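Local coordinates for protein chitosanase (Bacillus subtilis subsp. subtilis str. 168, PDB 7C6C) that hydrolyses internal beta-1,4 linkages between glucosamine residues of partly acetylated chitosan, and probably helps defend the bacterium against fungi by degrading their cell walls, at residues D6-A11 and L117-A122; L14-I17 and G21-E24. All coordinates share one frame; numbering follows the deposited sequence.

Contact 1 (D6-A11 and L117-A122); sequences DQKRRA and LYYQPA
Lys8 reaches out from helix 5-20 and lays the end of its aliphatic chain over one face of the Tyr119 ring, which projects from helix 104-128. These two residues alone make the contact; their CA atoms stand 9.4 Å apart, so the helices meet through side chains and not backbone to backbone. The lysine is modelled in two conformations, and the geometry is that of one of them.

The closest part is a CH-pi contact. Lys8 CE sits 3.4 Å from the centroid of the Tyr119 ring and only 5° off its normal, almost equally far from all six ring carbons. One carbon back, the chain leans toward the phenol end of the ring, with Lys8 CD 3.7 Å from Tyr119 CZ. The lysine is extended through CE and bends only at chi4 (-77°).

Beyond that bend comes a cation-pi interaction over the same face: Lys8 NZ lies 4.6 Å from the centroid of the Tyr119 ring, 10° off the normal. The ammonium therefore stands farther out than CE, and its charge is shared, since it also forms a salt bridge with Glu12, one helical turn on. Tyr119 for its part has CG anti to the backbone N, which sends the ring across toward helix 5-20.

Polar bonding at the phenol goes elsewhere: Tyr119 OH is hydrogen-bonded to the backbone N of Leu3, just ahead of helix 5-20, while Tyr141 of helix 134-147 packs edge-to-face with the ring. The tyrosine is thus fixed at its hydroxyl as well as on its face.

Away from the annotated active-site residues, this is a lysine-on-tyrosine cation-pi bridge between two helices, joining the N-terminal helix of the GH46 fold to the long helix 104-128.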
loop_
_atom_site.group_PDB
_atom_site.type_symbol
_atom_site.label_atom_id
_atom_site.label_comp_id
_atom_site.label_asym_id
_atom_site.label_seq_id
_atom_site.Cartn_x
_atom_site.Cartn_y
_atom_site.Cartn_z
ATOM N N ASP A 6 -14.624 7.655 -8.453
ATOM C CA ASP A 6 -15.135 6.319 -8.167
ATOM C C ASP A 6 -14.038 5.268 -8.268
ATOM O O ASP A 6 -13.952 4.371 -7.420
ATOM C CB ASP A 6 -16.274 5.951 -9.121
ATOM C CG ASP A 6 -17.548 6.705 -8.840
ATOM O OD1 ASP A 6 -17.750 7.138 -7.691
ATOM O OD2 ASP A 6 -18.364 6.830 -9.776
ATOM N N GLN A 7 -13.212 5.339 -9.313
ATOM C CA GLN A 7 -12.163 4.339 -9.486
ATOM C C GLN A 7 -11.171 4.373 -8.335
ATOM O O GLN A 7 -10.714 3.320 -7.871
ATOM C CB GLN A 7 -11.422 4.561 -10.800
ATOM C CG GLN A 7 -12.277 4.370 -12.031
ATOM C CD GLN A 7 -11.674 5.007 -13.266
ATOM O OE1 GLN A 7 -10.858 5.935 -13.182
ATOM N NE2 GLN A 7 -12.088 4.523 -14.424
ATOM N N LYS A 8 -10.807 5.579 -7.881
ATOM C CA LYS A 8 -9.855 5.701 -6.783
ATOM C C LYS A 8 -10.429 5.118 -5.499
ATOM O O LYS A 8 -9.729 4.419 -4.756
ATOM C CB LYS A 8 -9.467 7.168 -6.585
ATOM C CG LYS A 8 -8.272 7.386 -5.664
ATOM C CD LYS A 8 -7.810 8.840 -5.707
ATOM C CE LYS A 8 -6.627 9.102 -4.781
ATOM N NZ LYS A 8 -7.019 9.199 -3.350
ATOM N N ARG A 9 -11.704 5.402 -5.217
ATOM C CA ARG A 9 -12.353 4.815 -4.052
ATOM C C ARG A 9 -12.333 3.295 -4.132
ATOM O O ARG A 9 -12.013 2.617 -3.151
ATOM C CB ARG A 9 -13.788 5.325 -3.915
ATOM C CG ARG A 9 -14.512 4.687 -2.733
ATOM C CD ARG A 9 -15.995 5.029 -2.645
ATOM N NE ARG A 9 -16.686 4.947 -3.926
ATOM C CZ ARG A 9 -17.094 3.832 -4.522
ATOM N NH1 ARG A 9 -16.879 2.642 -3.958
ATOM N NH2 ARG A 9 -17.716 3.919 -5.697
ATOM N N ARG A 10 -12.690 2.739 -5.296
ATOM C CA ARG A 10 -12.702 1.287 -5.444
ATOM C C ARG A 10 -11.315 0.699 -5.227
ATOM O O ARG A 10 -11.166 -0.333 -4.556
ATOM C CB ARG A 10 -13.263 0.904 -6.816
ATOM C CG ARG A 10 -14.718 1.288 -6.972
ATOM C CD ARG A 10 -15.322 0.859 -8.294
ATOM N NE ARG A 10 -16.712 1.300 -8.331
ATOM C CZ ARG A 10 -17.233 2.105 -9.247
ATOM N NH1 ARG A 10 -16.502 2.527 -10.272
ATOM N NH2 ARG A 10 -18.501 2.473 -9.136
ATOM N N ALA A 11 -10.288 1.336 -5.800
ATOM C CA ALA A 11 -8.917 0.880 -5.594
ATOM C C ALA A 11 -8.563 0.869 -4.116
ATOM O O ALA A 11 -7.924 -0.072 -3.624
ATOM C CB ALA A 11 -7.953 1.786 -6.356
ATOM N N LEU A 117 3.358 9.924 -0.797
ATOM C CA LEU A 117 4.274 8.789 -0.835
ATOM C C LEU A 117 3.796 7.654 -1.724
ATOM O O LEU A 117 4.624 6.906 -2.251
ATOM C CB LEU A 117 4.484 8.218 0.570
ATOM C CG LEU A 117 5.187 9.105 1.600
ATOM C CD1 LEU A 117 5.532 8.282 2.827
ATOM C CD2 LEU A 117 6.435 9.756 1.027
ATOM N N TYR A 118 2.487 7.483 -1.894
ATOM C CA TYR A 118 1.966 6.291 -2.554
ATOM C C TYR A 118 1.120 6.613 -3.779
ATOM O O TYR A 118 1.449 6.160 -4.877
ATOM C CB TYR A 118 1.226 5.375 -1.559
ATOM C CG TYR A 118 1.930 5.206 -0.224
ATOM C CD1 TYR A 118 3.243 4.743 -0.151
ATOM C CD2 TYR A 118 1.285 5.519 0.963
ATOM C CE1 TYR A 118 3.890 4.602 1.077
ATOM C CE2 TYR A 118 1.924 5.384 2.184
ATOM C CZ TYR A 118 3.218 4.924 2.239
ATOM O OH TYR A 118 3.823 4.791 3.465
ATOM N N TYR A 119 0.043 7.387 -3.638
ATOM C CA TYR A 119 -0.840 7.579 -4.784
ATOM C C TYR A 119 -0.145 8.315 -5.922
ATOM O O TYR A 119 -0.152 7.843 -7.064
ATOM C CB TYR A 119 -2.122 8.298 -4.391
ATOM C CG TYR A 119 -3.038 8.500 -5.575
ATOM C CD1 TYR A 119 -3.616 7.412 -6.226
ATOM C CD2 TYR A 119 -3.306 9.771 -6.066
ATOM C CE1 TYR A 119 -4.443 7.590 -7.321
ATOM C CE2 TYR A 119 -4.138 9.958 -7.164
ATOM C CZ TYR A 119 -4.705 8.862 -7.782
ATOM O OH TYR A 119 -5.532 9.023 -8.867
ATOM N N GLN A 120 0.436 9.487 -5.645
ATOM C CA GLN A 120 1.077 10.234 -6.728
ATOM C C GLN A 120 2.241 9.474 -7.344
ATOM O O GLN A 120 2.323 9.417 -8.583
ATOM C CB GLN A 120 1.445 11.658 -6.295
ATOM C CG GLN A 120 0.265 12.515 -5.864
ATOM C CD GLN A 120 -0.754 12.734 -6.961
ATOM O OE1 GLN A 120 -0.434 12.679 -8.147
ATOM N NE2 GLN A 120 -1.993 12.996 -6.564
ATOM N N PRO A 121 3.149 8.864 -6.578
ATOM C CA PRO A 121 4.190 8.052 -7.226
ATOM C C PRO A 121 3.636 6.892 -8.036
ATOM O O PRO A 121 4.168 6.581 -9.109
ATOM C CB PRO A 121 5.060 7.602 -6.046
ATOM C CG PRO A 121 4.899 8.708 -5.050
ATOM C CD PRO A 121 3.450 9.084 -5.149
ATOM N N ALA A 122 2.561 6.249 -7.570
ATOM C CA ALA A 122 1.960 5.176 -8.355
ATOM C C ALA A 122 1.426 5.695 -9.682
ATOM O O ALA A 122 1.591 5.043 -10.720
ATOM C CB ALA A 122 0.845 4.493 -7.566
#

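Contact 2 (L14-I17 and G21-E24); sequences LTSI and GTTE
Gly21 N closes the last turn of helix 5-20 onto Ile17 O, a 2.8 Å hydrogen bond with an N-H...O angle of 145°. Gly21 is also where the backbone leaves the helical conformation, with a positive phi of 72°. From there the extended Thr22 turns the chain back beside the helix it has just left, bringing Thr23 to a CA separation of 5.4 Å from Ser16.

That return lets a side chain grip the loop. With chi1 at -174° the Ser16 hydroxyl swings away from the backbone N and over to the loop, where Ser16 OG donates to Thr22 O at 2.7 Å, approaching tilted from the plane of the carbonyl. Glu24 O lies nearby, 3.2 Å from Ser16 OG. The buried serine hydroxyl is thus satisfied by the loop backbone. On the loop itself, Thr22 OG1 accepts a nearly straight bond from Glu24 N at 3.0 Å, which holds the bend through Thr23.

Apolar packing fills the neighbouring side. The Ile17 and Thr23 side chains run abreast in the same direction, with Ile17 CD1 3.8 Å from Thr23 CG2. Both side chains also touch Ile241 of strand 237-241, so the C-terminal hairpin packs against helix and loop together.

The Ser16 side chain is about 6 Å from that of Glu19, the predicted proton donor, which lies in the last turn of this helix. The arrangement is a helix C-terminus with a positive-phi glycine, followed by an ST turn tied back to the helix by a serine.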
loop_
_atom_site.group_PDB
_atom_site.type_symbol
_atom_site.label_atom_id
_atom_site.label_comp_id
_atom_site.label_asym_id
_atom_site.label_seq_id
_atom_site.Cartn_x
_atom_site.Cartn_y
_atom_site.Cartn_z
ATOM N N LEU A 14 -10.339 -1.971 -2.247
ATOM C CA LEU A 14 -9.610 -3.216 -2.477
ATOM C C LEU A 14 -8.398 -3.309 -1.553
ATOM O O LEU A 14 -8.224 -4.299 -0.828
ATOM C CB LEU A 14 -9.182 -3.313 -3.944
ATOM C CG LEU A 14 -10.319 -3.597 -4.930
ATOM C CD1 LEU A 14 -9.895 -3.267 -6.350
ATOM C CD2 LEU A 14 -10.776 -5.045 -4.808
ATOM N N THR A 15 -7.570 -2.259 -1.529
ATOM C CA THR A 15 -6.418 -2.249 -0.631
ATOM C C THR A 15 -6.849 -2.442 0.815
ATOM O O THR A 15 -6.199 -3.174 1.567
ATOM C CB THR A 15 -5.628 -0.953 -0.804
ATOM O OG1 THR A 15 -5.054 -0.933 -2.117
ATOM C CG2 THR A 15 -4.529 -0.829 0.233
ATOM N N SER A 16 -7.962 -1.821 1.208
ATOM C CA SER A 16 -8.443 -1.957 2.575
ATOM C C SER A 16 -8.791 -3.409 2.903
ATOM O O SER A 16 -8.523 -3.880 4.014
ATOM C CB SER A 16 -9.636 -1.030 2.780
ATOM O OG SER A 16 -10.062 -1.015 4.129
ATOM N N ILE A 17 -9.393 -4.139 1.958
ATOM C CA ILE A 17 -9.621 -5.566 2.173
ATOM C C ILE A 17 -8.292 -6.275 2.393
ATOM O O ILE A 17 -8.130 -7.074 3.326
ATOM C CB ILE A 17 -10.375 -6.184 0.984
ATOM C CG1 ILE A 17 -11.806 -5.647 0.915
ATOM C CG2 ILE A 17 -10.343 -7.715 1.076
ATOM C CD1 ILE A 17 -12.491 -5.953 -0.408
ATOM N N GLY A 21 -9.103 -6.578 5.934
ATOM C CA GLY A 21 -10.263 -7.449 5.881
ATOM C C GLY A 21 -11.585 -6.721 5.940
ATOM O O GLY A 21 -12.584 -7.294 6.388
ATOM N N THR A 22 -11.624 -5.468 5.494
ATOM C CA THR A 22 -12.849 -4.688 5.470
ATOM C C THR A 22 -12.716 -3.646 4.371
ATOM O O THR A 22 -11.608 -3.212 4.052
ATOM C CB THR A 22 -13.111 -4.008 6.824
ATOM O OG1 THR A 22 -14.194 -3.089 6.671
ATOM C CG2 THR A 22 -11.871 -3.257 7.326
ATOM N N THR A 23 -13.843 -3.253 3.779
ATOM C CA THR A 23 -13.812 -2.169 2.805
ATOM C C THR A 23 -13.761 -0.797 3.461
ATOM O O THR A 23 -13.574 0.202 2.757
ATOM C CB THR A 23 -15.033 -2.229 1.883
ATOM O OG1 THR A 23 -16.223 -2.174 2.679
ATOM C CG2 THR A 23 -15.023 -3.498 1.033
ATOM N N GLU A 24 -13.932 -0.722 4.778
ATOM C CA GLU A 24 -13.846 0.542 5.497
ATOM C C GLU A 24 -12.385 0.829 5.823
ATOM O O GLU A 24 -11.754 0.076 6.573
ATOM C CB GLU A 24 -14.661 0.471 6.782
ATOM C CG GLU A 24 -14.578 1.738 7.612
ATOM C CD GLU A 24 -15.277 1.612 8.949
ATOM O OE1 GLU A 24 -14.790 0.855 9.820
ATOM O OE2 GLU A 24 -16.312 2.281 9.134
#

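In the fold
Both contacts use helix 5-20: contact 1 its first half, contact 2 its last turns and the loop that follows. Their centres are 14 Å apart, and apart from adjoining along the chain they do not touch. Contact 2 is local, with three residues between its segments, and is nested inside the loop of 105 residues that contact 1 closes. Contact 2 shapes the helix's exit toward strand 30-32, next to the predicted proton donor Glu19. Contact 1 thus joins the first half of the helix to the distant helix 104-128, while contact 2 folds the chain's exit back onto its second half, the half that carries Glu19.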